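Long-range contacts in regulatory protein RecX (Lactobacillus reuteri, PDB 3D5L), which probably modulates the activity of the RecA recombinase, a regulatory task linked to DNA repair: residues A[34-40]-A[53-58]; A[63-68]-A[98-102]; A[110-114]-A[140-145]. One frame throughout, in Å; residues are numbered along the deposited sequence.

Contact 1: residues A[34-40]-A[53-58]; sequences VLIQFRL and AIATAD
The Schellman motif that ends helix 32-37 carries two of the side chains, Phe38 and Leu40, that pack on Ile54 of helix 48-71. Leu40 N bonds back to Leu35 O and Arg39 N to Ile36 O, with Arg39 at positive phi as the C-prime residue. The turn thus brings Leu40, an apolar residue just past the helix end, back to the same partner that Phe38 meets. Ile54 lays its CG1 over the middle of the Phe38 ring, 3.6 Å from the centroid and only 12° off the ring normal, a well-centred CH-pi contact. The isoleucine torsion explains this: CG1 stands opposite the carbonyl carbon (chi1 -78°), where it can reach the ring, while the other branch, CG2, goes to Val34 CG1 at 3.8 Å. The far end, Ile54 CD1, meets Leu40 CD2 tip to tip at 4.0 Å, and so the CG1-CD1 branch meets Phe38 and then Leu40, while CG2 meets Val34. At the edge of the phenyl ring, near its plane, Ala57 CB lies 3.8 Å from Phe38 CE2; the same methyl is 3.7 Å from Gln37 NE2. Alanine suits this place because its short side chain lets the ring and the valine come close to the helix. Val34 CG2 in fact touches backbone, 3.5 Å from Asp58 CA. No hydrogen bond joins the two segments. Asp58 turns its carboxylate to the sheet instead: OD1 makes a salt bridge with Arg17 NH1 and accepts a hydrogen bond from Ala31 N. Ile54 also rests on Phe28 and Val30 of strand 25-31, so the short helix 32-37 and that strand pack together against helix 48-71.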
loop_
_atom_site.group_PDB
_atom_site.type_symbol
_atom_site.label_atom_id
_atom_site.label_comp_id
_atom_site.label_asym_id
_atom_site.label_seq_id
_atom_site.Cartn_x
_atom_site.Cartn_y
_atom_site.Cartn_z
ATOM N N VAL A 34 -3.912 2.552 24.372
ATOM C CA VAL A 34 -5.202 2.335 25.026
ATOM C C VAL A 34 -5.104 2.786 26.480
ATOM O O VAL A 34 -6.061 3.313 27.055
ATOM C CB VAL A 34 -5.600 0.853 24.998
ATOM C CG1 VAL A 34 -6.876 0.640 25.795
ATOM C CG2 VAL A 34 -5.783 0.405 23.557
ATOM N N LEU A 35 -3.937 2.565 27.068
ATOM C CA LEU A 35 -3.698 2.960 28.446
ATOM C C LEU A 35 -3.816 4.477 28.525
ATOM O O LEU A 35 -4.353 5.017 29.492
ATOM C CB LEU A 35 -2.305 2.517 28.877
ATOM C CG LEU A 35 -1.887 2.936 30.280
ATOM C CD1 LEU A 35 -1.390 1.717 31.039
ATOM C CD2 LEU A 35 -0.807 4.016 30.194
ATOM N N ILE A 36 -3.324 5.152 27.489
ATOM C CA ILE A 36 -3.374 6.609 27.420
ATOM C C ILE A 36 -4.782 7.075 27.059
ATOM O O ILE A 36 -5.312 8.005 27.662
ATOM C CB ILE A 36 -2.410 7.153 26.352
ATOM C CG1 ILE A 36 -0.970 6.772 26.704
ATOM C CG2 ILE A 36 -2.560 8.664 26.242
ATOM C CD1 ILE A 36 0.023 7.052 25.595
ATOM N N GLN A 37 -5.386 6.416 26.075
ATOM C CA GLN A 37 -6.720 6.771 25.628
ATOM C C GLN A 37 -7.724 6.696 26.769
ATOM O O GLN A 37 -8.699 7.445 26.795
ATOM C CB GLN A 37 -7.165 5.850 24.487
ATOM C CG GLN A 37 -8.533 6.193 23.906
ATOM C CD GLN A 37 -8.976 5.219 22.820
ATOM O OE1 GLN A 37 -10.049 5.370 22.231
ATOM N NE2 GLN A 37 -8.150 4.214 22.553
ATOM N N PHE A 38 -7.487 5.808 27.726
ATOM C CA PHE A 38 -8.420 5.683 28.836
ATOM C C PHE A 38 -7.915 6.217 30.172
ATOM O O PHE A 38 -8.564 6.035 31.205
ATOM C CB PHE A 38 -8.888 4.234 28.950
ATOM C CG PHE A 38 -9.899 3.845 27.902
ATOM C CD1 PHE A 38 -11.264 3.940 28.159
ATOM C CD2 PHE A 38 -9.485 3.400 26.646
ATOM C CE1 PHE A 38 -12.207 3.592 27.177
ATOM C CE2 PHE A 38 -10.419 3.053 25.659
ATOM C CZ PHE A 38 -11.782 3.149 25.930
ATOM N N ARG A 39 -6.763 6.881 30.150
ATOM C CA ARG A 39 -6.220 7.495 31.357
ATOM C C ARG A 39 -6.061 6.532 32.539
ATOM O O ARG A 39 -6.314 6.901 33.686
ATOM C CB ARG A 39 -7.132 8.663 31.765
ATOM C CG ARG A 39 -7.072 9.859 30.823
ATOM C CD ARG A 39 -8.301 10.767 30.927
ATOM N NE ARG A 39 -9.383 10.334 30.041
ATOM C CZ ARG A 39 -10.491 9.720 30.444
ATOM N NH1 ARG A 39 -10.684 9.464 31.731
ATOM N NH2 ARG A 39 -11.405 9.348 29.556
ATOM N N LEU A 40 -5.612 5.315 32.262
ATOM C CA LEU A 40 -5.444 4.305 33.298
ATOM C C LEU A 40 -4.238 4.546 34.212
ATOM O O LEU A 40 -3.157 4.910 33.747
ATOM C CB LEU A 40 -5.352 2.925 32.639
ATOM C CG LEU A 40 -6.491 2.636 31.650
ATOM C CD1 LEU A 40 -6.298 1.275 31.021
ATOM C CD2 LEU A 40 -7.830 2.707 32.367
ATOM N N ALA A 53 -15.072 -1.399 26.431
ATOM C CA ALA A 53 -14.633 -0.429 25.440
ATOM C C ALA A 53 -13.104 -0.397 25.389
ATOM O O ALA A 53 -12.519 -0.064 24.360
ATOM C CB ALA A 53 -15.188 0.960 25.779
ATOM N N ILE A 54 -12.466 -0.729 26.507
ATOM C CA ILE A 54 -11.007 -0.763 26.585
ATOM C C ILE A 54 -10.557 -1.949 25.737
ATOM O O ILE A 54 -9.598 -1.861 24.967
ATOM C CB ILE A 54 -10.526 -0.939 28.060
ATOM C CG1 ILE A 54 -10.630 0.400 28.796
ATOM C CG2 ILE A 54 -9.100 -1.456 28.108
ATOM C CD1 ILE A 54 -10.245 0.350 30.260
ATOM N N ALA A 55 -11.283 -3.051 25.869
ATOM C CA ALA A 55 -11.004 -4.259 25.113
ATOM C C ALA A 55 -11.104 -4.003 23.608
ATOM O O ALA A 55 -10.192 -4.334 22.861
ATOM C CB ALA A 55 -11.986 -5.358 25.520
ATOM N N THR A 56 -12.215 -3.416 23.168
ATOM C CA THR A 56 -12.413 -3.125 21.747
ATOM C C THR A 56 -11.306 -2.214 21.221
ATOM O O THR A 56 -10.807 -2.402 20.108
ATOM C CB THR A 56 -13.772 -2.424 21.479
ATOM O OG1 THR A 56 -14.839 -3.182 22.071
ATOM C CG2 THR A 56 -14.018 -2.310 19.979
ATOM N N ALA A 57 -10.937 -1.217 22.016
ATOM C CA ALA A 57 -9.886 -0.289 21.622
ATOM C C ALA A 57 -8.558 -1.036 21.517
ATOM O O ALA A 57 -7.796 -0.812 20.581
ATOM C CB ALA A 57 -9.776 0.844 22.631
ATOM N N ASP A 58 -8.288 -1.929 22.470
ATOM C CA ASP A 58 -7.048 -2.710 22.455
ATOM C C ASP A 58 -7.034 -3.662 21.255
ATOM O O ASP A 58 -5.970 -3.972 20.724
ATOM C CB ASP A 58 -6.892 -3.518 23.754
ATOM C CG ASP A 58 -5.554 -4.257 23.831
ATOM O OD1 ASP A 58 -4.493 -3.591 23.761
ATOM O OD2 ASP A 58 -5.554 -5.505 23.956
#

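Contact 2: residues A[63-68]-A[98-102]; sequences AYSRML and ILKKL
Lys101 NZ stands over one face of the Tyr64 ring, 4.4 Å from its centroid and 22° off the normal, a cation-pi contact and the chief polar element between two helices that share no hydrogen bond. The ammonium does not come alone. The lysine chain is extended throughout and crosses the tyrosine at about a right angle, so that its methylenes also lie across the same face; CE is 3.9 Å from the ring centroid in a CH-pi contact. Lysine fits here because its aliphatic part can rest on the aromatic ring while its charged end stays exposed. Tyr64 reaches over with CG opposite its backbone N (chi1 -179°), which brings the ring across to Lys101 and Leu102 of helix 92-104. There CE1 comes within 3.4 Å of Leu102 CD2, the leucine running past the tyrosine in the reverse direction. Ile98 CG2 sits at the edge of the ring, near its plane. The rest of the packing between the two helices is apolar. Ile98 CD1 presses on Ala63 CB at 3.7 Å, the small alanine admitting the isoleucine tip close to the helix. Leu102 divides its two methyls: CD1 lies 4.0 Å from Met67 CB, and CD2, besides touching the ring, is 3.9 Å from Leu68 CD2. The flexible methionine bends its thioether away, toward Lys84 and Leu85. The short helical segments cross at -51°, their axes 10.8 Å apart at closest approach. In the first three-helix domain of RecX, a member of the helix-turn-helix clan, this joins the end part of helix 48-71 to helix 92-104; helix 78-87 meets Met67 and Leu99, while Leu107 of the following loop touches Tyr64, Leu68 and Leu102.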
loop_
_atom_site.group_PDB
_atom_site.type_symbol
_atom_site.label_atom_id
_atom_site.label_comp_id
_atom_site.label_asym_id
_atom_site.label_seq_id
_atom_site.Cartn_x
_atom_site.Cartn_y
_atom_site.Cartn_z
ATOM N N ALA A 63 -4.273 -4.380 15.901
ATOM C CA ALA A 63 -4.263 -4.517 14.441
ATOM C C ALA A 63 -3.358 -3.426 13.883
ATOM O O ALA A 63 -2.649 -3.612 12.895
ATOM C CB ALA A 63 -5.682 -4.382 13.880
ATOM N N TYR A 64 -3.377 -2.284 14.548
ATOM C CA TYR A 64 -2.549 -1.177 14.140
ATOM C C TYR A 64 -1.083 -1.587 14.250
ATOM O O TYR A 64 -0.305 -1.362 13.323
ATOM C CB TYR A 64 -2.825 0.034 15.030
ATOM C CG TYR A 64 -2.002 1.235 14.644
ATOM C CD1 TYR A 64 -2.278 1.942 13.466
ATOM C CD2 TYR A 64 -0.935 1.652 15.435
ATOM C CE1 TYR A 64 -1.506 3.043 13.085
ATOM C CE2 TYR A 64 -0.156 2.749 15.062
ATOM C CZ TYR A 64 -0.454 3.439 13.888
ATOM O OH TYR A 64 0.284 4.545 13.549
ATOM N N SER A 65 -0.715 -2.187 15.384
ATOM C CA SER A 65 0.662 -2.642 15.622
ATOM C C SER A 65 1.107 -3.594 14.531
ATOM O O SER A 65 2.221 -3.488 14.020
ATOM C CB SER A 65 0.771 -3.374 16.963
ATOM O OG SER A 65 0.415 -2.527 18.030
ATOM N N ARG A 66 0.243 -4.543 14.185
ATOM C CA ARG A 66 0.579 -5.501 13.139
ATOM C C ARG A 66 0.759 -4.823 11.769
ATOM O O ARG A 66 1.561 -5.284 10.958
ATOM C CB ARG A 66 -0.485 -6.585 13.067
ATOM C CG ARG A 66 -0.586 -7.395 14.346
ATOM C CD ARG A 66 -1.228 -8.738 14.082
ATOM N NE ARG A 66 -0.595 -9.400 12.943
ATOM C CZ ARG A 66 -0.931 -10.607 12.499
ATOM N NH1 ARG A 66 -1.894 -11.291 13.106
ATOM N NH2 ARG A 66 -0.325 -11.114 11.434
ATOM N N MET A 67 0.020 -3.744 11.491
ATOM C CA MET A 67 0.216 -3.061 10.219
ATOM C C MET A 67 1.592 -2.374 10.296
ATOM O O MET A 67 2.249 -2.195 9.273
ATOM C CB MET A 67 -0.887 -2.022 9.941
ATOM C CG MET A 67 -2.269 -2.612 9.597
ATOM S SD MET A 67 -2.208 -3.912 8.291
ATOM C CE MET A 67 -1.776 -5.405 9.261
ATOM N N LEU A 68 2.025 -2.009 11.509
ATOM C CA LEU A 68 3.337 -1.378 11.683
ATOM C C LEU A 68 4.441 -2.364 11.340
ATOM O O LEU A 68 5.470 -1.975 10.798
ATOM C CB LEU A 68 3.549 -0.876 13.123
ATOM C CG LEU A 68 2.684 0.300 13.572
ATOM C CD1 LEU A 68 3.219 0.850 14.893
ATOM C CD2 LEU A 68 2.686 1.382 12.482
ATOM N N ILE A 98 -7.960 2.938 11.162
ATOM C CA ILE A 98 -6.549 2.562 11.067
ATOM C C ILE A 98 -5.906 3.183 9.826
ATOM O O ILE A 98 -4.787 3.677 9.896
ATOM C CB ILE A 98 -6.394 1.003 11.058
ATOM C CG1 ILE A 98 -6.620 0.468 12.476
ATOM C CG2 ILE A 98 -5.019 0.577 10.523
ATOM C CD1 ILE A 98 -6.548 -1.032 12.595
ATOM N N LEU A 99 -6.612 3.173 8.696
ATOM C CA LEU A 99 -6.076 3.775 7.474
ATOM C C LEU A 99 -5.836 5.248 7.739
ATOM O O LEU A 99 -4.821 5.807 7.317
ATOM C CB LEU A 99 -7.047 3.659 6.295
ATOM C CG LEU A 99 -7.281 2.304 5.625
ATOM C CD1 LEU A 99 -8.205 2.499 4.422
ATOM C CD2 LEU A 99 -5.955 1.700 5.181
ATOM N N LYS A 100 -6.791 5.865 8.432
ATOM C CA LYS A 100 -6.716 7.274 8.785
ATOM C C LYS A 100 -5.554 7.513 9.735
ATOM O O LYS A 100 -4.784 8.459 9.554
ATOM C CB LYS A 100 -8.011 7.725 9.459
ATOM C CG LYS A 100 -8.042 9.205 9.788
ATOM C CD LYS A 100 -9.306 9.571 10.549
ATOM C CE LYS A 100 -9.342 11.059 10.894
ATOM N NZ LYS A 100 -10.571 11.403 11.663
ATOM N N LYS A 101 -5.430 6.664 10.751
ATOM C CA LYS A 101 -4.347 6.814 11.708
ATOM C C LYS A 101 -2.985 6.615 11.059
ATOM O O LYS A 101 -2.044 7.356 11.343
ATOM C CB LYS A 101 -4.505 5.844 12.884
ATOM C CG LYS A 101 -3.316 5.906 13.843
ATOM C CD LYS A 101 -3.577 5.248 15.201
ATOM C CE LYS A 101 -2.384 5.513 16.134
ATOM N NZ LYS A 101 -2.545 4.945 17.508
ATOM N N LEU A 102 -2.870 5.615 10.191
ATOM C CA LEU A 102 -1.606 5.356 9.511
ATOM C C LEU A 102 -1.305 6.502 8.558
ATOM O O LEU A 102 -0.161 6.922 8.410
ATOM C CB LEU A 102 -1.682 4.049 8.717
ATOM C CG LEU A 102 -1.607 2.743 9.505
ATOM C CD1 LEU A 102 -2.037 1.597 8.595
ATOM C CD2 LEU A 102 -0.185 2.538 10.034
#

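Contact 3: residues A[110-114]-A[140-145]; sequences DHAYA and GIGESD
The imidazole of His111 has the oxygen of water 2 over the centre of one face, 3.3 Å above the plane, and Asp145 OD1 at its edge, in plane, 3.0 Å from CD2. The carboxylate is turned 89° against the ring, so a single carboxylate oxygen meets the ring at its CD2 corner. One ring nitrogen, NE2, is hydrogen-bonded to Asp148 OD2. Water 2 gives both its hydrogens to backbone carbonyls, His111 O at 2.8 Å and Asp145 O at 3.0 Å, and thereby ties helix 110-124 to helix 143-149 while resting on the ring. With an alanine here in place of Asp145, the CD2 edge would lose its carboxylate neighbour, and the ring would probably be held less firmly, with Asp148 left as its carboxylate partner. Deeper in the contact Ile141 CD1 approaches Ala114 CB at 3.8 Å; with CG1 opposite its carbonyl carbon (chi1 -47°), the isoleucine sends this methyl toward helix 110-124, where an alanine is small enough to receive it. Leu136 of helix 129-138 touches both. Gly140 has positive phi in the Schellman motif closing that helix, where a CB would jam against the preceding carbonyl oxygen; its own carbonyl takes water 1 at 3.1 Å, and the same water donates to Asp110 OD2 at 2.6 Å. Asp110 OD1 in turn accepts from Glu78 N of the first three-helix domain. Since the two segments share no direct hydrogen bond, water supplies their polar links, and the carboxylates of Asp145 and Asp148 beside His111 would be expected to favour its protonated form.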
loop_
_atom_site.group_PDB
_atom_site.type_symbol
_atom_site.label_atom_id
_atom_site.label_comp_id
_atom_site.label_asym_id
_atom_site.label_seq_id
_atom_site.Cartn_x
_atom_site.Cartn_y
_atom_site.Cartn_z
ATOM N N ASP A 110 0.139 6.843 -1.252
ATOM C CA ASP A 110 -0.088 6.349 -2.610
ATOM C C ASP A 110 0.527 7.208 -3.701
ATOM O O ASP A 110 0.836 6.720 -4.789
ATOM C CB ASP A 110 -1.588 6.192 -2.871
ATOM C CG ASP A 110 -2.150 4.901 -2.300
ATOM O OD1 ASP A 110 -1.417 4.233 -1.542
ATOM O OD2 ASP A 110 -3.324 4.562 -2.598
ATOM N N HIS A 111 0.721 8.486 -3.426
ATOM C CA HIS A 111 1.305 9.342 -4.435
ATOM C C HIS A 111 2.793 9.018 -4.601
ATOM O O HIS A 111 3.312 8.992 -5.718
ATOM C CB HIS A 111 1.075 10.802 -4.050
ATOM C CG HIS A 111 1.508 11.777 -5.096
ATOM N ND1 HIS A 111 2.825 12.142 -5.270
ATOM C CD2 HIS A 111 0.804 12.445 -6.042
ATOM C CE1 HIS A 111 2.916 12.993 -6.278
ATOM N NE2 HIS A 111 1.702 13.193 -6.763
ATOM N N ALA A 112 3.464 8.731 -3.488
ATOM C CA ALA A 112 4.892 8.416 -3.506
ATOM C C ALA A 112 5.080 7.005 -4.036
ATOM O O ALA A 112 6.078 6.674 -4.669
ATOM C CB ALA A 112 5.468 8.526 -2.102
ATOM N N TYR A 113 4.098 6.163 -3.771
ATOM C CA TYR A 113 4.159 4.810 -4.253
ATOM C C TYR A 113 4.086 4.778 -5.784
ATOM O O TYR A 113 4.915 4.147 -6.436
ATOM C CB TYR A 113 3.006 3.995 -3.667
ATOM C CG TYR A 113 3.068 2.549 -4.080
ATOM C CD1 TYR A 113 3.618 1.584 -3.233
ATOM C CD2 TYR A 113 2.623 2.153 -5.344
ATOM C CE1 TYR A 113 3.724 0.250 -3.644
ATOM C CE2 TYR A 113 2.729 0.834 -5.763
ATOM C CZ TYR A 113 3.277 -0.111 -4.914
ATOM O OH TYR A 113 3.388 -1.412 -5.348
ATOM N N ALA A 114 3.099 5.459 -6.358
ATOM C CA ALA A 114 2.928 5.449 -7.808
ATOM C C ALA A 114 4.178 5.946 -8.529
ATOM O O ALA A 114 4.588 5.377 -9.552
ATOM C CB ALA A 114 1.712 6.297 -8.217
ATOM N N GLY A 140 -5.629 0.791 -6.827
ATOM C CA GLY A 140 -6.463 1.734 -6.100
ATOM C C GLY A 140 -6.071 3.202 -6.124
ATOM O O GLY A 140 -6.583 3.993 -5.325
ATOM N N ILE A 141 -5.188 3.580 -7.043
ATOM C CA ILE A 141 -4.711 4.955 -7.128
ATOM C C ILE A 141 -5.552 5.862 -8.043
ATOM O O ILE A 141 -5.912 5.482 -9.155
ATOM C CB ILE A 141 -3.233 4.952 -7.572
ATOM C CG1 ILE A 141 -2.472 3.908 -6.736
ATOM C CG2 ILE A 141 -2.614 6.342 -7.388
ATOM C CD1 ILE A 141 -0.953 3.982 -6.840
ATOM N N GLY A 142 -5.871 7.061 -7.560
ATOM C CA GLY A 142 -6.674 7.992 -8.343
ATOM C C GLY A 142 -5.980 8.406 -9.625
ATOM O O GLY A 142 -4.769 8.195 -9.761
ATOM N N GLU A 143 -6.734 9.001 -10.551
ATOM C CA GLU A 143 -6.207 9.433 -11.849
ATOM C C GLU A 143 -5.183 10.553 -11.730
ATOM O O GLU A 143 -4.265 10.644 -12.544
ATOM C CB GLU A 143 -7.350 9.897 -12.769
ATOM C CG GLU A 143 -8.249 8.776 -13.271
ATOM C CD GLU A 143 -7.479 7.723 -14.070
ATOM O OE1 GLU A 143 -6.989 8.039 -15.177
ATOM O OE2 GLU A 143 -7.357 6.579 -13.582
ATOM N N SER A 144 -5.360 11.412 -10.729
ATOM C CA SER A 144 -4.446 12.525 -10.497
ATOM C C SER A 144 -3.064 12.018 -10.084
ATOM O O SER A 144 -2.059 12.496 -10.593
ATOM C CB SER A 144 -5.001 13.436 -9.415
ATOM O OG SER A 144 -5.069 12.746 -8.191
ATOM N N ASP A 145 -3.013 11.056 -9.163
ATOM C CA ASP A 145 -1.734 10.489 -8.723
ATOM C C ASP A 145 -1.097 9.687 -9.869
ATOM O O ASP A 145 0.124 9.572 -9.965
ATOM C CB ASP A 145 -1.920 9.556 -7.508
ATOM C CG ASP A 145 -2.297 10.300 -6.235
ATOM O OD1 ASP A 145 -2.072 11.522 -6.165
ATOM O OD2 ASP A 145 -2.804 9.666 -5.279
HETATM O O HOH W 1 -5.322 6.022 -3.313
HETATM O O HOH W 2 2.392 10.166 -8.142
#

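In the fold
The three contacts follow one another along an elongated, mostly helical chain. Contacts 1 and 2 share helix 48-71: its earlier part packs against helix 32-37 beside the N-terminal sheet, and its later part belongs to the first three-helix domain. Their centres are about 16 Å apart and their nearest atoms about 5 Å. Contact 3 lies in the second three-helix domain, its centre about 20 Å from that of contact 2; helices 92-104 and 110-124 are consecutive. Contacts 1 and 3, about 34 Å between centres, are remote. A sulfate ion, probably from crystallisation, lies about 5 Å from the side chain of Asp58 in contact 1.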